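Side-chain contacts in RNA-binding protein, putative (Trypanosoma brucei, PDB 6E4O), which is the RNA recognition motif of a longer kinetoplastid RNA-editing protein and binds and remodels RNA, probably including mRNA: residues W17-D22 / E62-T67; K34-S37 / A41-E44. One frame throughout, in Å; residues are numbered along the deposited sequence.

Interaction 1: W17-D22 / E62-T67; sequences WHTLKD and ELEGAT
Thr19 and Glu64 approach from opposite directions, and the threonine methyl sits over the flat face of the Glu64 carboxylate, a van der Waals rather than a polar contact: CG2 of Thr19 lies 3.7 Å from CD of Glu64 and 3.9 Å from each of OE1 and OE2. The same methyl also meets Leu63 CD1 at 3.9 Å, roughly at right angles to its contact with the acid. CG2 is directed at the hairpin because it stands anti to the backbone N of Thr19 (OG1 at chi1 -62°), which leaves OG1 beside that N. There the hydroxyl pairs with a water at 2.7 Å from OG1, and this water donates a longer bond, 3.3 Å, to OE1 of Glu64. OE1 is also hydrogen-bonded to Thr15 OG1, which helps hold the carboxylate. Deeper in, Leu20 and Leu63 cross at about a right angle. Leu63 CD2 reaches Leu20 CA at 3.9 Å and Leu20 CD1 at 4.0 Å. Leu63 and Ala66 bracket a type I' turn, closed by backbone bonds in both directions between them. Packing of helix 17-24 against the hairpin formed by strand 62-63 and the start of strand 66-70 fits the beta-alpha-beta-beta-alpha-beta fold of an RNA recognition motif.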
loop_
_atom_site.group_PDB
_atom_site.type_symbol
_atom_site.label_atom_id
_atom_site.label_comp_id
_atom_site.label_asym_id
_atom_site.label_seq_id
_atom_site.Cartn_x
_atom_site.Cartn_y
_atom_site.Cartn_z
ATOM N N TRP A 17 -0.725 -5.212 8.679
ATOM C CA TRP A 17 -1.063 -5.515 7.289
ATOM C C TRP A 17 -2.529 -5.258 6.941
ATOM O O TRP A 17 -2.824 -4.695 5.886
ATOM C CB TRP A 17 -0.661 -6.957 6.917
ATOM C CG TRP A 17 -1.583 -7.998 7.435
ATOM C CD1 TRP A 17 -1.487 -8.662 8.622
ATOM C CD2 TRP A 17 -2.770 -8.483 6.795
ATOM N NE1 TRP A 17 -2.543 -9.535 8.760
ATOM C CE2 TRP A 17 -3.341 -9.445 7.650
ATOM C CE3 TRP A 17 -3.403 -8.199 5.583
ATOM C CZ2 TRP A 17 -4.514 -10.126 7.329
ATOM C CZ3 TRP A 17 -4.567 -8.874 5.267
ATOM C CH2 TRP A 17 -5.111 -9.825 6.137
ATOM N N HIS A 18 -3.448 -5.642 7.820
ATOM C CA HIS A 18 -4.860 -5.562 7.448
ATOM C C HIS A 18 -5.331 -4.111 7.401
ATOM O O HIS A 18 -6.189 -3.750 6.598
ATOM C CB HIS A 18 -5.743 -6.449 8.337
ATOM C CG HIS A 18 -6.366 -5.728 9.488
ATOM N ND1 HIS A 18 -5.717 -5.544 10.691
ATOM C CD2 HIS A 18 -7.585 -5.152 9.626
ATOM C CE1 HIS A 18 -6.508 -4.883 11.517
ATOM N NE2 HIS A 18 -7.648 -4.632 10.896
ATOM N N THR A 19 -4.739 -3.278 8.247
ATOM C CA THR A 19 -5.004 -1.844 8.217
ATOM C C THR A 19 -4.503 -1.207 6.920
ATOM O O THR A 19 -5.184 -0.372 6.319
ATOM C CB THR A 19 -4.361 -1.156 9.426
ATOM O OG1 THR A 19 -4.944 -1.693 10.617
ATOM C CG2 THR A 19 -4.586 0.348 9.379
ATOM N N LEU A 20 -3.312 -1.604 6.489
ATOM C CA LEU A 20 -2.774 -1.140 5.215
ATOM C C LEU A 20 -3.642 -1.624 4.070
ATOM O O LEU A 20 -3.939 -0.878 3.134
ATOM C CB LEU A 20 -1.344 -1.642 5.027
ATOM C CG LEU A 20 -0.715 -1.239 3.691
ATOM C CD1 LEU A 20 -0.730 0.278 3.527
ATOM C CD2 LEU A 20 0.709 -1.776 3.600
ATOM N N LYS A 21 -4.050 -2.884 4.142
ATOM C CA LYS A 21 -4.898 -3.447 3.104
ATOM C C LYS A 21 -6.186 -2.637 2.968
ATOM O O LYS A 21 -6.592 -2.291 1.859
ATOM C CB LYS A 21 -5.224 -4.913 3.389
ATOM C CG LYS A 21 -6.167 -5.529 2.364
ATOM C CD LYS A 21 -6.450 -6.986 2.685
ATOM C CE LYS A 21 -7.451 -7.598 1.715
ATOM N NZ LYS A 21 -7.622 -9.058 1.966
ATOM N N ASP A 22 -6.830 -2.331 4.091
ATOM C CA ASP A 22 -8.071 -1.564 4.037
ATOM C C ASP A 22 -7.858 -0.181 3.435
ATOM O O ASP A 22 -8.706 0.312 2.685
ATOM C CB ASP A 22 -8.729 -1.446 5.417
ATOM C CG ASP A 22 -9.500 -2.691 5.804
ATOM O OD1 ASP A 22 -9.867 -3.479 4.904
ATOM O OD2 ASP A 22 -9.745 -2.881 7.012
ATOM N N GLU A 62 -2.247 9.929 4.203
ATOM C CA GLU A 62 -1.980 9.623 5.600
ATOM C C GLU A 62 -2.739 8.386 6.061
ATOM O O GLU A 62 -3.934 8.233 5.786
ATOM C CB GLU A 62 -2.340 10.818 6.485
ATOM C CG GLU A 62 -1.613 10.808 7.814
ATOM C CD GLU A 62 -1.927 12.026 8.654
ATOM O OE1 GLU A 62 -1.162 13.009 8.584
ATOM O OE2 GLU A 62 -2.931 11.983 9.388
ATOM N N LEU A 63 -2.033 7.497 6.750
ATOM C CA LEU A 63 -2.648 6.327 7.363
ATOM C C LEU A 63 -2.194 6.230 8.812
ATOM O O LEU A 63 -0.993 6.166 9.101
ATOM C CB LEU A 63 -2.277 5.048 6.601
ATOM C CG LEU A 63 -2.777 3.722 7.202
ATOM C CD1 LEU A 63 -4.281 3.712 7.391
ATOM C CD2 LEU A 63 -2.339 2.546 6.334
ATOM N N GLU A 64 -3.156 6.241 9.728
ATOM C CA GLU A 64 -2.834 6.206 11.149
ATOM C C GLU A 64 -1.766 7.238 11.494
ATOM O O GLU A 64 -0.813 6.951 12.235
ATOM C CB GLU A 64 -2.391 4.804 11.568
ATOM C CG GLU A 64 -3.455 3.748 11.309
ATOM C CD GLU A 64 -3.257 2.484 12.136
ATOM O OE1 GLU A 64 -2.165 1.876 12.069
ATOM O OE2 GLU A 64 -4.201 2.093 12.852
ATOM N N GLY A 65 -1.932 8.434 10.929
ATOM C CA GLY A 65 -1.123 9.586 11.280
ATOM C C GLY A 65 0.214 9.671 10.576
ATOM O O GLY A 65 0.987 10.587 10.849
ATOM N N ALA A 66 0.487 8.726 9.673
ATOM C CA ALA A 66 1.754 8.692 8.948
ATOM C C ALA A 66 1.538 8.811 7.443
ATOM O O ALA A 66 0.652 8.162 6.890
ATOM C CB ALA A 66 2.503 7.394 9.262
ATOM N N THR A 67 2.366 9.621 6.786
ATOM C CA THR A 67 2.278 9.815 5.341
ATOM C C THR A 67 3.003 8.698 4.614
ATOM O O THR A 67 4.177 8.435 4.884
ATOM C CB THR A 67 2.922 11.135 4.920
ATOM O OG1 THR A 67 2.233 12.211 5.558
ATOM C CG2 THR A 67 2.851 11.309 3.410
HETATM O O HOH W 1 -2.922 -1.319 12.379
#

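Interaction 2: K34-S37 / A41-E44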
loop_
_atom_site.group_PDB
_atom_site.type_symbol
_atom_site.label_atom_id
_atom_site.label_comp_id
_atom_site.label_asym_id
_atom_site.label_seq_id
_atom_site.Cartn_x
_atom_site.Cartn_y
_atom_site.Cartn_z
ATOM N N LYS A 34 1.997 -7.596 2.970
ATOM C CA LYS A 34 2.846 -7.985 4.086
ATOM C C LYS A 34 3.675 -6.809 4.566
ATOM O O LYS A 34 4.232 -6.058 3.757
ATOM C CB LYS A 34 3.781 -9.116 3.662
ATOM C CG LYS A 34 4.679 -9.598 4.790
ATOM C CD LYS A 34 4.593 -11.103 4.986
ATOM C CE LYS A 34 3.199 -11.516 5.413
ATOM N NZ LYS A 34 3.197 -12.852 6.069
ATOM N N VAL A 35 3.776 -6.679 5.883
ATOM C CA VAL A 35 4.522 -5.594 6.498
ATOM C C VAL A 35 5.917 -6.065 6.857
ATOM O O VAL A 35 6.103 -7.202 7.294
ATOM C CB VAL A 35 3.823 -5.076 7.774
ATOM C CG1 VAL A 35 4.690 -4.033 8.475
ATOM C CG2 VAL A 35 2.459 -4.484 7.418
ATOM N N PHE A 36 6.894 -5.192 6.647
ATOM C CA PHE A 36 8.294 -5.493 6.917
ATOM C C PHE A 36 8.881 -4.449 7.858
ATOM O O PHE A 36 8.164 -3.582 8.352
ATOM C CB PHE A 36 9.073 -5.564 5.606
ATOM C CG PHE A 36 8.613 -6.671 4.734
ATOM C CD1 PHE A 36 7.798 -6.424 3.646
ATOM C CD2 PHE A 36 8.929 -7.985 5.052
ATOM C CE1 PHE A 36 7.338 -7.476 2.861
ATOM C CE2 PHE A 36 8.468 -9.033 4.277
ATOM C CZ PHE A 36 7.672 -8.779 3.186
ATOM N N SER A 37 10.178 -4.542 8.126
ATOM C CA SER A 37 10.802 -3.639 9.095
ATOM C C SER A 37 10.829 -2.213 8.573
ATOM O O SER A 37 10.720 -1.977 7.365
ATOM C CB SER A 37 12.232 -4.078 9.407
ATOM O OG SER A 37 13.132 -3.622 8.407
ATOM N N ALA A 41 6.234 -2.037 3.484
ATOM C CA ALA A 41 5.386 -3.166 3.115
ATOM C C ALA A 41 5.470 -3.417 1.627
ATOM O O ALA A 41 5.940 -2.572 0.870
ATOM C CB ALA A 41 3.923 -2.904 3.523
ATOM N N VAL A 42 5.024 -4.591 1.209
ATOM C CA VAL A 42 4.870 -4.882 -0.214
ATOM C C VAL A 42 3.445 -5.345 -0.416
ATOM O O VAL A 42 2.947 -6.171 0.341
ATOM C CB VAL A 42 5.833 -5.985 -0.684
ATOM C CG1 VAL A 42 5.540 -6.376 -2.139
ATOM C CG2 VAL A 42 7.259 -5.521 -0.534
ATOM N N VAL A 43 2.797 -4.790 -1.429
ATOM C CA VAL A 43 1.416 -5.093 -1.710
ATOM C C VAL A 43 1.283 -5.471 -3.175
ATOM O O VAL A 43 1.990 -4.937 -4.018
ATOM C CB VAL A 43 0.551 -3.842 -1.417
ATOM C CG1 VAL A 43 -0.920 -4.089 -1.741
ATOM C CG2 VAL A 43 0.733 -3.404 0.043
ATOM N N GLU A 44 0.381 -6.398 -3.475
ATOM C CA GLU A 44 0.017 -6.666 -4.853
ATOM C C GLU A 44 -1.481 -6.539 -4.993
ATOM O O GLU A 44 -2.238 -6.869 -4.073
ATOM C CB GLU A 44 0.464 -8.059 -5.288
ATOM C CG GLU A 44 1.963 -8.228 -5.314
ATOM C CD GLU A 44 2.389 -9.405 -6.167
ATOM O OE1 GLU A 44 1.588 -10.353 -6.316
ATOM O OE2 GLU A 44 3.515 -9.371 -6.703
#
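The Phe36 ring is the flat group of this contact, and its neighbours across the hairpin meet it obliquely, squarely over neither a face nor an edge. CE1 of Phe36 approaches CG2 of Val42 at 3.9 Å, while CD1 of Phe36 lies 4.1 Å from the CA of Ala41. The CD1-CE1 side of the ring thus runs beside the backbone from Ala41 to Val42. Phe36 CB points toward strand 40-45, and CG stands anti to the carbonyl carbon (chi1 -64°); Val42 CG2 lies on the Lys34 and Val42 face, where CE1 reaches it.

Beside the ring the strands pair by backbone. Lys34 and Val42 form an antiparallel hydrogen-bonded pair: Lys34 N donates to Val42 O at 3.1 Å, and Val42 N donates to Lys34 O at 3.0 Å. The first bond is nearly straight (N-H...O 169°), the second more bent (157°). Next along is the non-hydrogen-bonded pair Val35 and Ala41, on the other sheet face. Here the carbonyl O of Lys34 presses to 3.2 Å from Ala41 CB, whereas Val35 CG2 and Ala41 CB are only loosely in touch at 4.5 Å.

Strands 30-36 and 40-45 form a beta hairpin of the RNA recognition motif sheet. Helix 17-24 packs on the Val35 and Ala41 face, through Trp17 on Val35 and Leu20 on Ala41; the Lys34 and Val42 face is turned away from it, usually the RNA-binding face in such domains. Strand 30-36 is outermost, and strand 40-45 continues inward by backbone bonds from Ala41 to Val8 and from Val43 to Val6 of strand 5-9.

In the fold
Interaction 1 and interaction 2 have centres about 12 Å apart and are joined through helix 17-24. Leu20, which meets Leu63 in 17-22 / 62-67, also places CD2 3.4 Å from Ala41 CB of interaction 2, and Trp17 N lies 3.5 Å from Val35 CG2. Along the chain, 34-37 / 41-44 is nested within the loop closed by 17-22 / 62-67. Both reach one antiparallel sheet ordered 30-36, 40-45, 5-9, 66-70, 62-63, with interaction 2 at the 30-36 side and interaction 1 involving the last two strands. The helix thus ties the two sides of this single RNA recognition motif together from one sheet face.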